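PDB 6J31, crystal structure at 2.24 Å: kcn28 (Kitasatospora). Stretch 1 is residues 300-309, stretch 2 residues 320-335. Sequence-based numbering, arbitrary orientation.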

# COMPACT_ATOMS: atom_id res chain seq x y z
N VAL A 300 -7.31 14.94 4.13
CA VAL A 300 -6.07 15.01 4.89
C VAL A 300 -5.66 13.60 5.29
O VAL A 300 -6.38 12.92 6.02
N THR A 301 -4.49 13.16 4.81
CA THR A 301 -4.03 11.79 4.98
C THR A 301 -2.54 11.80 5.29
O THR A 301 -1.85 12.80 5.10
N HIS A 302 -2.04 10.66 5.79
CA HIS A 302 -0.60 10.50 5.97
C HIS A 302 0.16 10.45 4.65
O HIS A 302 1.36 10.72 4.63
N GLY A 303 -0.51 10.11 3.55
CA GLY A 303 0.19 9.87 2.31
C GLY A 303 0.52 8.42 2.01
O GLY A 303 1.40 8.16 1.18
N GLY A 304 -0.14 7.47 2.67
CA GLY A 304 -0.00 6.09 2.26
C GLY A 304 -0.57 5.87 0.87
O GLY A 304 -1.44 6.61 0.40
N MET A 305 -0.05 4.85 0.19
CA MET A 305 -0.42 4.62 -1.20
C MET A 305 -1.91 4.34 -1.34
O MET A 305 -2.53 4.71 -2.35
N GLY A 306 -2.50 3.66 -0.35
CA GLY A 306 -3.93 3.38 -0.42
C GLY A 306 -4.78 4.63 -0.36
O GLY A 306 -5.69 4.81 -1.17
N GLY A 307 -4.48 5.52 0.59
CA GLY A 307 -5.23 6.76 0.69
C GLY A 307 -5.04 7.66 -0.52
O GLY A 307 -6.00 8.27 -1.01
N ILE A 308 -3.81 7.76 -1.01
CA ILE A 308 -3.53 8.66 -2.13
C ILE A 308 -4.26 8.20 -3.38
O ILE A 308 -4.86 9.01 -4.10
N GLN A 309 -4.24 6.90 -3.66
CA GLN A 309 -4.96 6.39 -4.81
C GLN A 309 -6.47 6.53 -4.64
O GLN A 309 -7.19 6.70 -5.63
N VAL A 320 -1.12 16.34 2.72
CA VAL A 320 -0.35 15.14 3.04
C VAL A 320 0.58 15.43 4.21
O VAL A 320 1.26 16.46 4.22
N ALA A 321 0.60 14.52 5.19
CA ALA A 321 1.46 14.62 6.37
C ALA A 321 2.29 13.35 6.45
O ALA A 321 1.97 12.43 7.22
N PRO A 322 3.37 13.26 5.67
CA PRO A 322 4.13 12.00 5.61
C PRO A 322 4.84 11.71 6.92
O PRO A 322 5.29 12.61 7.63
N GLN A 323 4.94 10.41 7.23
CA GLN A 323 5.62 9.97 8.44
C GLN A 323 6.41 8.69 8.18
O GLN A 323 7.64 8.68 8.28
N ALA A 324 5.71 7.61 7.83
CA ALA A 324 6.35 6.31 7.69
C ALA A 324 7.23 6.28 6.44
O ALA A 324 7.28 7.23 5.65
N ASN A 325 7.93 5.15 6.26
CA ASN A 325 8.97 5.05 5.24
C ASN A 325 8.43 5.35 3.83
O ASN A 325 9.07 6.05 3.04
N ASP A 326 7.25 4.82 3.50
CA ASP A 326 6.69 4.97 2.16
C ASP A 326 6.26 6.41 1.87
O ASP A 326 6.35 6.88 0.73
N GLN A 327 5.76 7.11 2.88
CA GLN A 327 5.00 8.35 2.72
C GLN A 327 5.76 9.58 2.21
O GLN A 327 5.16 10.38 1.48
N PRO A 328 7.03 9.82 2.58
CA PRO A 328 7.68 11.05 2.10
C PRO A 328 7.72 11.16 0.58
O PRO A 328 7.39 12.21 0.03
N ALA A 329 8.10 10.08 -0.11
CA ALA A 329 8.11 10.11 -1.57
C ALA A 329 6.70 10.28 -2.12
O ALA A 329 6.49 11.02 -3.09
N ASN A 330 5.71 9.61 -1.51
CA ASN A 330 4.33 9.76 -1.96
C ASN A 330 3.85 11.20 -1.83
O ASN A 330 3.13 11.71 -2.69
N ALA A 331 4.25 11.87 -0.74
CA ALA A 331 3.92 13.27 -0.56
C ALA A 331 4.55 14.12 -1.66
O ALA A 331 3.93 15.06 -2.17
N GLU A 332 5.80 13.81 -2.02
CA GLU A 332 6.47 14.56 -3.08
C GLU A 332 5.75 14.38 -4.41
O GLU A 332 5.56 15.35 -5.16
N SER A 333 5.31 13.16 -4.71
CA SER A 333 4.66 12.88 -5.99
C SER A 333 3.39 13.70 -6.16
O SER A 333 3.22 14.38 -7.18
N VAL A 334 2.48 13.64 -5.19
CA VAL A 334 1.21 14.34 -5.33
C VAL A 334 1.41 15.85 -5.31
O VAL A 334 0.68 16.59 -5.98
N VAL A 335 2.39 16.34 -4.54
CA VAL A 335 2.72 17.76 -4.60
C VAL A 335 3.28 18.12 -5.96
O VAL A 335 2.91 19.15 -6.56

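The two stretches meet first as neighbouring parallel strands and then as two helices that run nearly the same way, their axes 16° apart and 10.8 Å at closest approach. Thr-301 and Val-320 are paired in the bridge, and their side chains lie on the same face of the sheet. The carbonyl of Thr-301 accepts the backbone hydrogen bond from Ala-321, N to O 3.0 Å. The hydroxyl of Thr-301 (chi1 t) turns back within its own stretch and accepts from the backbone of Gly-303, N to OG1 3.3 Å.

His-302 is the most covered residue of the contact. Its chi1 is m, and its CA-to-CB bond points sideways. Ring atom ND1 donates to Ala-321 O at 3.1 Å, with a nearly straight angle of 168°, so that carbonyl is satisfied by a side chain. At the ring edge, His-302 CE1 also lies 3.2 Å from Gln-323 NE2, a close contact. The carbonyl of His-302 has no N-H donor from stretch 2; it receives a CA-H contact from Pro-322, CA to O 3.2 Å.

Gly-303 sits where a side chain would not fit. A CB would come within 2.7 Å of Val-320 CG1 and would also jam against the preceding carbonyl. Val-320 (chi1 t) fills this space, with CG1 3.6 Å from Gly-303 CA. Gln-327 (chi1 m) packs its CG 3.5 Å from Gly-303 C. Its OE1 accepts two backbone donors of its own stretch, Gln-323 N at 2.8 Å and Ala-324 N at 2.9 Å, while its NE2 is satisfied elsewhere in the structure.

Asn-330 (chi1 m) points toward stretch 1. Its ND2 donates to Gly-303 O at 3.0 Å, tying the turn before the first helix to the second helix. The same ND2 makes a weak bond to Asp-326 OD2 at 3.4 Å. Asn-330 OD1 is satisfied elsewhere in the structure.

One water links the stretches at the start of the first helix. It accepts from Met-305 N at 2.9 Å and donates to Asp-326 OD2 at 3.0 Å. The Asp-326 side chain is t and its CA-to-CB bond points toward stretch 1.

Carbon contacts complete the packing. Met-305 (chi1 t, chi2 p, chi3 p) sets its methyl CE 3.4 Å from the amide oxygen OD1 of Asn-330, a contact and not a hydrogen bond. Ile-308 (chi1 m, chi2 t) points toward stretch 2; its CD1 is 3.5 Å from Asn-330 CB, and its CG2 meets CG1 of Val-334 (chi1 m) at 3.7 Å, the apolar pair of the interface.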

# COMPACT_ATOMS: atom_id res chain seq x y z
CB VAL A 300 -6.22 15.91 6.13
CG1 VAL A 300 -4.88 16.07 6.82
CG2 VAL A 300 -6.81 17.26 5.76
CB THR A 301 -4.31 10.94 3.74
OG1 THR A 301 -3.72 9.64 3.89
CG2 THR A 301 -3.74 11.61 2.49
CB HIS A 302 -0.26 9.23 6.75
CG HIS A 302 -0.26 9.39 8.25
ND1 HIS A 302 0.36 10.44 8.89
CD2 HIS A 302 -0.77 8.60 9.22
CE1 HIS A 302 0.20 10.31 10.20
NE2 HIS A 302 -0.48 9.20 10.42
CB MET A 305 0.40 3.46 -1.78
CG MET A 305 0.25 3.27 -3.28
SD MET A 305 0.61 4.76 -4.25
CE MET A 305 2.40 4.83 -4.12
CB ILE A 308 -2.01 8.75 -2.37
CG1 ILE A 308 -1.40 9.76 -1.39
CG2 ILE A 308 -1.71 9.14 -3.81
CD1 ILE A 308 0.09 9.80 -1.44
CB GLN A 309 -4.57 4.93 -5.07
CG GLN A 309 -3.12 4.77 -5.49
CD GLN A 309 -2.84 3.42 -6.10
OE1 GLN A 309 -1.91 2.73 -5.69
NE2 GLN A 309 -3.64 3.04 -7.07
CB VAL A 320 0.44 14.64 1.82
CG1 VAL A 320 1.10 13.32 2.12
CG2 VAL A 320 -0.48 14.52 0.61
CB ALA A 321 0.64 14.82 7.64
CB PRO A 322 5.13 12.26 4.48
CG PRO A 322 5.32 13.74 4.50
CD PRO A 322 3.96 14.31 4.83
CB GLN A 323 4.62 9.76 9.58
CG GLN A 323 3.67 10.94 9.81
CD GLN A 323 3.40 11.23 11.27
OE1 GLN A 323 3.99 10.62 12.16
NE2 GLN A 323 2.49 12.17 11.52
CB ALA A 324 5.30 5.20 7.66
CB ASN A 325 9.63 3.67 5.31
CG ASN A 325 8.61 2.54 5.44
OD1 ASN A 325 7.46 2.69 5.05
ND2 ASN A 325 9.04 1.41 5.98
CB ASP A 326 5.49 4.04 1.99
CG ASP A 326 5.15 3.79 0.54
OD1 ASP A 326 6.03 3.99 -0.31
OD2 ASP A 326 3.99 3.42 0.26
CB GLN A 327 4.32 8.67 4.05
CG GLN A 327 3.13 7.75 4.31
CD GLN A 327 2.91 7.48 5.78
OE1 GLN A 327 3.19 8.32 6.63
NE2 GLN A 327 2.39 6.29 6.08
CB PRO A 328 9.08 10.98 2.70
CG PRO A 328 8.96 10.04 3.84
CD PRO A 328 7.96 9.03 3.39
CB ALA A 329 8.76 8.85 -2.12
CB ASN A 330 3.41 8.82 -1.17
CG ASN A 330 3.64 7.35 -1.49
OD1 ASN A 330 4.37 7.01 -2.42
ND2 ASN A 330 3.00 6.48 -0.72
CB ALA A 331 4.38 13.75 0.81
CB GLU A 332 7.92 14.10 -3.20
CG GLU A 332 8.85 14.64 -2.13
CD GLU A 332 8.63 16.12 -1.88
OE1 GLU A 332 8.64 16.89 -2.86
OE2 GLU A 332 8.46 16.51 -0.71
CB SER A 333 4.37 11.39 -6.12
OG SER A 333 5.57 10.64 -6.00
CB VAL A 334 0.21 13.89 -4.25
CG1 VAL A 334 -0.28 12.49 -4.54
CG2 VAL A 334 0.84 13.97 -2.85
CB VAL A 335 3.69 18.13 -3.46
CG1 VAL A 335 4.37 19.46 -3.74
CG2 VAL A 335 2.95 18.17 -2.13
O HOH W 1 1.29 2.40 1.14